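Local coordinates for DNA-(apurinic or apyrimidinic site) lyase (Xenopus laevis, PDB 6WCD), which hydrolyses DNA in the 3' to 5' direction as an exonuclease and acts as a weak endonuclease at abasic sites during base excision repair, at residues 42-56 with 317-329. Residues are numbered along the deposited sequence; the frame is centred on the assembly and turned at random.
Sequences LDEPSAIVEGYNSYF and CPPLCTKYLPEFA. With EDO (1,2-ethanediol), chain E.
Leu42 opens the contact by laying CD2 3.9 Å from CB of Glu327, a residue whose carboxylate OE2 forms a salt bridge with Arg39. At helix 44-47, Glu44 CB sits over one face of the Phe328 ring, 3.9 Å from its centroid and 27° off the normal, a CH-pi contact; Glu327 CG covers the opposite face. Ile48, with CG1 beside its backbone N (chi1 -66°), sends CD1 to 3.7 Å from Phe328 CD2. In the edge strand, Ser54 OG donates to Ala47 O (2.5 Å) and lies 2.7 Å from Thr322 OG1, while Thr322 N reaches Ser54 O at 3.0 Å with an N-H...O angle of 168°. Water 1 joins Ser54 N to Thr322 OG1. The Tyr55 ring packs CE1 3.5 Å from Cys321 CB, and its hydroxyl donates to Asn53 OD1. With ring and hydroxyl cut back to an alanine here, Asn53 OD1 would probably lose this donor and Pro318 and Cys321 their packing partner. Water 2 accepts from Phe56 N and donates to Leu320 O. Thr70 pairs with Tyr55 on the strand's other side, so the loop after strand 310-312 covers the outer edge of the six-stranded sheet, part of the two-sheet DNase I-like fold of the AP/ExoA nucleases, here APE2's catalytic domain.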
ATOM      1  N   LEU A  42     -18.726  -7.942   9.615  1.00 17.32           N
ATOM      2  CA  LEU A  42     -18.310  -8.582  10.891  1.00 17.05           C
ATOM      3  C   LEU A  42     -17.307  -9.723  10.673  1.00 16.58           C
ATOM      4  O   LEU A  42     -17.346 -10.749  11.377  1.00 17.80           O
ATOM      5  CB  LEU A  42     -19.507  -9.078  11.675  1.00 20.57           C
ATOM      6  CG  LEU A  42     -20.675  -8.115  11.923  1.00 20.78           C
ATOM      7  CD1 LEU A  42     -21.890  -8.780  12.547  1.00 23.90           C
ATOM      8  CD2 LEU A  42     -20.172  -6.972  12.779  1.00 27.54           C
ATOM      9  N   ASP A  43     -16.387  -9.518   9.748  1.00 16.40           N
ATOM     10  CA  ASP A  43     -15.463 -10.580   9.304  1.00 15.10           C
ATOM     11  C   ASP A  43     -14.232 -10.623  10.188  1.00 15.06           C
ATOM     12  O   ASP A  43     -13.122 -10.263   9.798  1.00 15.57           O
ATOM     13  CB  ASP A  43     -15.107 -10.407   7.832  1.00 15.93           C
ATOM     14  CG  ASP A  43     -14.501 -11.659   7.257  1.00 19.41           C
ATOM     15  OD1 ASP A  43     -14.333 -12.612   8.069  1.00 21.27           O
ATOM     16  OD2 ASP A  43     -14.167 -11.670   6.035  1.00 18.39           O
ATOM     17  N   GLU A  44     -14.447 -11.136  11.397  1.00 15.59           N
ATOM     18  CA  GLU A  44     -13.376 -11.223  12.376  1.00 15.63           C
ATOM     19  C   GLU A  44     -12.239 -12.081  11.873  1.00 17.70           C
ATOM     20  O   GLU A  44     -11.071 -11.702  12.077  1.00 16.16           O
ATOM     21  CB  GLU A  44     -13.943 -11.758  13.687  1.00 18.70           C
ATOM     22  CG  GLU A  44     -12.945 -11.638  14.818  1.00 20.81           C
ATOM     23  CD  GLU A  44     -13.450 -12.320  16.083  1.00 64.44           C
ATOM     24  OE1 GLU A  44     -13.927 -13.468  15.984  1.00 75.02           O
ATOM     25  OE2 GLU A  44     -13.377 -11.706  17.167  1.00 76.58           O
ATOM     26  N   PRO A  45     -12.472 -13.201  11.198  1.00 15.18           N
ATOM     27  CA  PRO A  45     -11.314 -14.015  10.757  1.00 16.18           C
ATOM     28  C   PRO A  45     -10.431 -13.319   9.756  1.00 19.81           C
ATOM     29  O   PRO A  45      -9.256 -13.668   9.667  1.00 19.78           O
ATOM     30  CB  PRO A  45     -11.976 -15.262  10.160  1.00 17.17           C
ATOM     31  CG  PRO A  45     -13.295 -15.379  10.912  1.00 21.01           C
ATOM     32  CD  PRO A  45     -13.751 -13.915  11.062  1.00 17.95           C
ATOM     33  N   SER A  46     -10.946 -12.390   8.954  1.00 15.22           N
ATOM     34  CA  SER A  46     -10.129 -11.680   7.993  1.00 13.42           C
ATOM     35  C   SER A  46      -9.407 -10.522   8.637  1.00 17.35           C
ATOM     36  O   SER A  46      -8.437 -10.033   8.055  1.00 17.40           O
ATOM     37  CB  SER A  46     -10.993 -11.209   6.842  1.00 16.23           C
ATOM     38  OG  SER A  46     -11.498 -12.293   6.090  1.00 18.02           O
ATOM     39  N   ALA A  47      -9.853 -10.046   9.772  1.00 15.35           N
ATOM     40  CA  ALA A  47      -9.278  -8.855  10.397  1.00 17.93           C
ATOM     41  C   ALA A  47      -8.316  -9.184  11.515  1.00 21.45           C
ATOM     42  O   ALA A  47      -7.315  -8.472  11.674  1.00 27.15           O
ATOM     43  CB  ALA A  47     -10.397  -7.965  10.930  1.00 24.32           C
ATOM     44  N   ILE A  48      -8.571 -10.213  12.304  1.00 16.89           N
ATOM     45  CA  ILE A  48      -7.784 -10.537  13.487  1.00 18.47           C
ATOM     46  C   ILE A  48      -7.126 -11.880  13.239  1.00 20.67           C
ATOM     47  O   ILE A  48      -7.805 -12.916  13.118  1.00 20.65           O
ATOM     48  CB  ILE A  48      -8.649 -10.517  14.749  1.00 24.66           C
ATOM     49  CG1 ILE A  48      -9.097  -9.062  14.969  1.00 25.14           C
ATOM     50  CG2 ILE A  48      -7.820 -10.939  15.978  1.00 28.19           C
ATOM     51  CD1 ILE A  48     -10.027  -8.863  16.102  1.00 31.24           C
ATOM     52  N   VAL A  49      -5.793 -11.877  13.122  1.00 18.36           N
ATOM     53  CA  VAL A  49      -5.045 -13.082  12.841  1.00 16.62           C
ATOM     54  C   VAL A  49      -4.017 -13.299  13.943  1.00 17.15           C
ATOM     55  O   VAL A  49      -3.254 -12.369  14.272  1.00 17.23           O
ATOM     56  CB  VAL A  49      -4.337 -12.958  11.463  1.00 15.61           C
ATOM     57  CG1 VAL A  49      -3.593 -14.201  11.169  1.00 19.41           C
ATOM     58  CG2 VAL A  49      -5.360 -12.693  10.367  1.00 18.09           C
ATOM     59  N   GLU A  50      -3.958 -14.509  14.442  1.00 17.42           N
ATOM     60  CA  GLU A  50      -2.990 -14.872  15.486  1.00 20.27           C
ATOM     61  C   GLU A  50      -1.574 -14.547  15.026  1.00 20.40           C
ATOM     62  O   GLU A  50      -1.167 -14.934  13.929  1.00 18.57           O
ATOM     63  CB  GLU A  50      -3.091 -16.355  15.809  1.00 23.23           C
ATOM     64  CG  GLU A  50      -2.183 -16.766  16.950  1.00 28.66           C
ATOM     65  CD  GLU A  50      -2.140 -18.276  17.134  1.00 67.61           C
ATOM     66  OE1 GLU A  50      -3.094 -18.954  16.699  1.00 67.79           O
ATOM     67  OE2 GLU A  50      -1.143 -18.780  17.697  1.00 77.55           O
ATOM     68  N   GLY A  51      -0.808 -13.869  15.894  1.00 18.58           N
ATOM     69  CA  GLY A  51       0.536 -13.479  15.559  1.00 16.70           C
ATOM     70  C   GLY A  51       0.698 -12.119  14.902  1.00 15.95           C
ATOM     71  O   GLY A  51       1.835 -11.707  14.617  1.00 18.05           O
ATOM     72  N   TYR A  52      -0.384 -11.411  14.631  1.00 15.41           N
ATOM     73  CA  TYR A  52      -0.306 -10.122  13.990  1.00 13.58           C
ATOM     74  C   TYR A  52      -1.214  -9.136  14.693  1.00 13.50           C
ATOM     75  O   TYR A  52      -2.224  -9.519  15.306  1.00 16.31           O
ATOM     76  CB  TYR A  52      -0.760 -10.153  12.530  1.00 13.76           C
ATOM     77  CG  TYR A  52       0.059 -11.101  11.670  1.00 13.08           C
ATOM     78  CD1 TYR A  52      -0.264 -12.448  11.641  1.00 14.90           C
ATOM     79  CD2 TYR A  52       1.172 -10.671  10.963  1.00 13.56           C
ATOM     80  CE1 TYR A  52       0.491 -13.365  10.880  1.00 17.16           C
ATOM     81  CE2 TYR A  52       1.953 -11.600  10.200  1.00 14.02           C
ATOM     82  CZ  TYR A  52       1.584 -12.918  10.191  1.00 15.60           C
ATOM     83  OH  TYR A  52       2.398 -13.795   9.462  1.00 17.57           O
ATOM     84  N   ASN A  53      -0.851  -7.855  14.608  1.00 13.51           N
ATOM     85  CA  ASN A  53      -1.746  -6.762  14.949  1.00 12.76           C
ATOM     86  C   ASN A  53      -2.012  -6.008  13.664  1.00 14.09           C
ATOM     87  O   ASN A  53      -1.079  -5.739  12.889  1.00 13.93           O
ATOM     88  CB  ASN A  53      -1.215  -5.855  16.069  1.00 13.41           C
ATOM     89  CG  ASN A  53       0.196  -5.327  15.883  1.00 14.43           C
ATOM     90  OD1 ASN A  53       0.395  -4.140  15.538  1.00 16.26           O
ATOM     91  ND2 ASN A  53       1.185  -6.162  16.128  1.00 18.58           N
ATOM     92  N   SER A  54      -3.280  -5.721  13.385  1.00 12.49           N
ATOM     93  CA  SER A  54      -3.640  -5.218  12.068  1.00 11.54           C
ATOM     94  C   SER A  54      -4.428  -3.931  12.117  1.00 11.57           C
ATOM     95  O   SER A  54      -5.094  -3.620  13.094  1.00 13.27           O
ATOM     96  CB  SER A  54      -4.427  -6.255  11.285  1.00 14.00           C
ATOM     97  OG  SER A  54      -5.727  -6.489  11.881  1.00 15.50           O
ATOM     98  N   TYR A  55      -4.363  -3.226  10.987  1.00 11.32           N
ATOM     99  CA  TYR A  55      -4.866  -1.857  10.797  1.00 10.05           C
ATOM    100  C   TYR A  55      -5.543  -1.802   9.445  1.00 10.83           C
ATOM    101  O   TYR A  55      -4.891  -1.931   8.418  1.00 11.60           O
ATOM    102  CB  TYR A  55      -3.715  -0.836  10.902  1.00 12.95           C
ATOM    103  CG  TYR A  55      -2.936  -1.065  12.182  1.00 11.87           C
ATOM    104  CD1 TYR A  55      -3.326  -0.441  13.372  1.00 12.65           C
ATOM    105  CD2 TYR A  55      -1.918  -2.031  12.238  1.00 12.84           C
ATOM    106  CE1 TYR A  55      -2.732  -0.748  14.590  1.00 13.92           C
ATOM    107  CE2 TYR A  55      -1.328  -2.357  13.437  1.00 11.60           C
ATOM    108  CZ  TYR A  55      -1.737  -1.706  14.611  1.00 12.55           C
ATOM    109  OH  TYR A  55      -1.195  -2.017  15.832  1.00 15.26           O
ATOM    110  N   PHE A  56      -6.846  -1.599   9.458  1.00 12.72           N
ATOM    111  CA  PHE A  56      -7.670  -1.626   8.244  1.00 11.92           C
ATOM    112  C   PHE A  56      -8.189  -0.236   7.956  1.00 12.45           C
ATOM    113  O   PHE A  56      -8.519   0.526   8.888  1.00 15.67           O
ATOM    114  CB  PHE A  56      -8.887  -2.554   8.385  1.00 11.40           C
ATOM    115  CG  PHE A  56      -8.613  -4.003   8.123  1.00 12.99           C
ATOM    116  CD1 PHE A  56      -7.762  -4.734   8.875  1.00 13.49           C
ATOM    117  CD2 PHE A  56      -9.286  -4.630   7.097  1.00 13.04           C
ATOM    118  CE1 PHE A  56      -7.521  -6.089   8.607  1.00 13.33           C
ATOM    119  CE2 PHE A  56      -9.073  -5.948   6.820  1.00 13.53           C
ATOM    120  CZ  PHE A  56      -8.212  -6.708   7.610  1.00 12.96           C
ATOM    121  N   CYS A 317      -0.540  -1.438  20.927  1.00 20.86           N
ATOM    122  CA  CYS A 317      -1.109  -1.151  19.629  1.00 18.42           C
ATOM    123  C   CYS A 317      -1.898   0.163  19.648  1.00 17.18           C
ATOM    124  O   CYS A 317      -2.672   0.410  20.587  1.00 20.27           O
ATOM    125  CB  CYS A 317      -2.040  -2.279  19.218  1.00 19.34           C
ATOM    126  SG  CYS A 317      -1.272  -3.866  19.015  1.00 23.04           S
ATOM    127  N   PRO A 318      -1.740   1.011  18.635  1.00 15.89           N
ATOM    128  CA  PRO A 318      -2.469   2.264  18.599  1.00 19.09           C
ATOM    129  C   PRO A 318      -3.960   2.033  18.373  1.00 18.91           C
ATOM    130  O   PRO A 318      -4.361   0.948  17.940  1.00 16.43           O
ATOM    131  CB  PRO A 318      -1.833   3.025  17.441  1.00 24.18           C
ATOM    132  CG  PRO A 318      -1.020   2.061  16.661  1.00 24.59           C
ATOM    133  CD  PRO A 318      -0.785   0.847  17.513  1.00 16.79           C
ATOM    134  N   PRO A 319      -4.796   3.044  18.600  1.00 18.41           N
ATOM    135  CA  PRO A 319      -6.257   2.810  18.680  1.00 18.60           C
ATOM    136  C   PRO A 319      -6.899   2.304  17.404  1.00 16.53           C
ATOM    137  O   PRO A 319      -8.022   1.766  17.482  1.00 19.25           O
ATOM    138  CB  PRO A 319      -6.806   4.203  19.050  1.00 24.05           C
ATOM    139  CG  PRO A 319      -5.688   4.865  19.777  1.00 25.49           C
ATOM    140  CD  PRO A 319      -4.400   4.363  19.144  1.00 21.10           C
ATOM    141  N   LEU A 320      -6.287   2.474  16.252  1.00 16.04           N
ATOM    142  CA  LEU A 320      -6.852   2.005  14.997  1.00 15.51           C
ATOM    143  C   LEU A 320      -6.828   0.490  14.913  1.00 17.57           C
ATOM    144  O   LEU A 320      -7.494  -0.076  14.058  1.00 17.02           O
ATOM    145  CB  LEU A 320      -6.096   2.576  13.801  1.00 15.24           C
ATOM    146  CG  LEU A 320      -6.601   2.270  12.410  1.00 16.88           C
ATOM    147  CD1 LEU A 320      -8.035   2.743  12.200  1.00 22.77           C
ATOM    148  CD2 LEU A 320      -5.710   2.945  11.368  1.00 18.28           C
ATOM    149  N   CYS A 321      -6.077  -0.165  15.753  1.00 15.28           N
ATOM    150  CA  CYS A 321      -5.949  -1.614  15.631  1.00 14.18           C
ATOM    151  C   CYS A 321      -7.329  -2.291  15.692  1.00 14.52           C
ATOM    152  O   CYS A 321      -8.202  -1.940  16.511  1.00 16.35           O
ATOM    153  CB  CYS A 321      -5.065  -2.173  16.742  1.00 15.67           C
ATOM    154  SG  CYS A 321      -4.696  -3.919  16.622  1.00 17.59           S
ATOM    155  N   THR A 322      -7.514  -3.286  14.817  1.00 14.37           N
ATOM    156  CA  THR A 322      -8.753  -4.045  14.729  1.00 13.54           C
ATOM    157  C   THR A 322      -9.135  -4.718  16.034  1.00 15.74           C
ATOM    158  O   THR A 322     -10.323  -4.983  16.279  1.00 18.18           O
ATOM    159  CB  THR A 322      -8.643  -5.102  13.638  1.00 15.94           C
ATOM    160  OG1 THR A 322      -7.502  -5.900  13.884  1.00 17.02           O
ATOM    161  CG2 THR A 322      -8.528  -4.498  12.261  1.00 15.88           C
ATOM    162  N   LYS A 323      -8.159  -5.008  16.904  1.00 16.25           N
ATOM    163  CA  LYS A 323      -8.507  -5.709  18.139  1.00 19.10           C
ATOM    164  C   LYS A 323      -9.382  -4.857  19.045  1.00 21.24           C
ATOM    165  O   LYS A 323     -10.036  -5.399  19.932  1.00 24.72           O
ATOM    166  CB  LYS A 323      -7.243  -6.137  18.866  1.00 21.29           C
ATOM    167  CG  LYS A 323      -6.457  -5.052  19.519  1.00 20.99           C
ATOM    168  CD  LYS A 323      -5.194  -5.694  20.143  1.00 31.68           C
ATOM    169  CE  LYS A 323      -4.453  -4.748  21.004  1.00 42.43           C
ATOM    170  NZ  LYS A 323      -3.257  -5.428  21.578  1.00 39.83           N
ATOM    171  N   TYR A 324      -9.459  -3.561  18.805  1.00 17.23           N
ATOM    172  CA  TYR A 324     -10.254  -2.672  19.608  1.00 19.75           C
ATOM    173  C   TYR A 324     -11.641  -2.445  19.045  1.00 22.52           C
ATOM    174  O   TYR A 324     -12.454  -1.778  19.698  1.00 25.27           O
ATOM    175  CB  TYR A 324      -9.553  -1.328  19.761  1.00 20.38           C
ATOM    176  CG  TYR A 324      -8.190  -1.394  20.417  1.00 19.27           C
ATOM    177  CD1 TYR A 324      -7.989  -1.942  21.658  1.00 23.28           C
ATOM    178  CD2 TYR A 324      -7.098  -0.860  19.737  1.00 20.49           C
ATOM    179  CE1 TYR A 324      -6.729  -1.938  22.245  1.00 23.44           C
ATOM    180  CE2 TYR A 324      -5.857  -0.870  20.308  1.00 21.03           C
ATOM    181  CZ  TYR A 324      -5.686  -1.411  21.523  1.00 22.87           C
ATOM    182  OH  TYR A 324      -4.400  -1.409  22.033  1.00 23.13           O
ATOM    183  N   LEU A 325     -11.956  -3.001  17.895  1.00 20.01           N
ATOM    184  CA  LEU A 325     -13.277  -2.810  17.338  1.00 20.56           C
ATOM    185  C   LEU A 325     -14.326  -3.420  18.257  1.00 19.95           C
ATOM    186  O   LEU A 325     -14.197  -4.592  18.655  1.00 24.64           O
ATOM    187  CB  LEU A 325     -13.344  -3.425  15.929  1.00 18.65           C
ATOM    188  CG  LEU A 325     -12.561  -2.684  14.873  1.00 21.35           C
ATOM    189  CD1 LEU A 325     -12.465  -3.531  13.601  1.00 23.36           C
ATOM    190  CD2 LEU A 325     -13.176  -1.327  14.555  1.00 26.60           C
ATOM    191  N   PRO A 326     -15.391  -2.680  18.598  1.00 23.29           N
ATOM    192  CA  PRO A 326     -16.361  -3.191  19.578  1.00 31.14           C
ATOM    193  C   PRO A 326     -17.038  -4.485  19.148  1.00 26.54           C
ATOM    194  O   PRO A 326     -17.367  -5.316  20.002  1.00 30.32           O
ATOM    195  CB  PRO A 326     -17.390  -2.054  19.687  1.00 34.67           C
ATOM    196  CG  PRO A 326     -16.734  -0.841  19.156  1.00 34.14           C
ATOM    197  CD  PRO A 326     -15.633  -1.293  18.181  1.00 25.36           C
ATOM    198  N   GLU A 327     -17.242  -4.678  17.846  1.00 26.57           N
ATOM    199  CA  GLU A 327     -17.887  -5.901  17.381  1.00 26.90           C
ATOM    200  C   GLU A 327     -17.056  -7.138  17.647  1.00 27.78           C
ATOM    201  O   GLU A 327     -17.608  -8.244  17.667  1.00 30.19           O
ATOM    202  CB  GLU A 327     -18.202  -5.784  15.900  1.00 25.76           C
ATOM    203  CG  GLU A 327     -17.018  -5.495  14.967  1.00 26.34           C
ATOM    204  CD  GLU A 327     -16.855  -3.999  14.597  1.00 27.06           C
ATOM    205  OE1 GLU A 327     -16.464  -3.710  13.440  1.00 28.88           O
ATOM    206  OE2 GLU A 327     -17.077  -3.136  15.481  1.00 31.03           O
ATOM    207  N   PHE A 328     -15.746  -6.990  17.872  1.00 25.29           N
ATOM    208  CA  PHE A 328     -14.866  -8.132  18.077  1.00 27.90           C
ATOM    209  C   PHE A 328     -14.433  -8.273  19.544  1.00 34.42           C
ATOM    210  O   PHE A 328     -13.431  -8.929  19.834  1.00 36.37           O
ATOM    211  CB  PHE A 328     -13.638  -8.020  17.159  1.00 24.18           C
ATOM    212  CG  PHE A 328     -13.960  -7.960  15.676  1.00 25.52           C
ATOM    213  CD1 PHE A 328     -15.101  -8.588  15.191  1.00 28.34           C
ATOM    214  CD2 PHE A 328     -13.152  -7.272  14.788  1.00 25.47           C
ATOM    215  CE1 PHE A 328     -15.393  -8.535  13.848  1.00 24.02           C
ATOM    216  CE2 PHE A 328     -13.453  -7.229  13.399  1.00 27.50           C
ATOM    217  CZ  PHE A 328     -14.609  -7.865  12.967  1.00 21.19           C
ATOM    218  N   ALA A 329     -15.172  -7.674  20.479  1.00 35.18           N
ATOM    219  CA  ALA A 329     -14.711  -7.652  21.876  1.00 38.52           C
ATOM    220  C   ALA A 329     -14.692  -9.034  22.535  1.00 50.56           C
ATOM    221  O   ALA A 329     -13.951  -9.233  23.513  1.00 45.14           O
ATOM    222  CB  ALA A 329     -15.585  -6.705  22.696  1.00 40.71           C
TER
HETATM  223  C1  EDO E 404       2.245 -17.698  15.556  1.00 65.38           C
HETATM  224  O1  EDO E 404       1.402 -18.858  15.534  1.00 71.12           O
HETATM  225  C2  EDO E 404       1.811 -16.783  16.697  1.00 72.87           C
HETATM  226  O2  EDO E 404       2.875 -15.872  17.013  1.00 74.85           O
HETATM  227  O   HOH W   1      -5.296  -7.107  15.177  1.00 18.03           O
HETATM  228  O   HOH W   2      -8.552  -1.033  11.763  1.00 17.83           O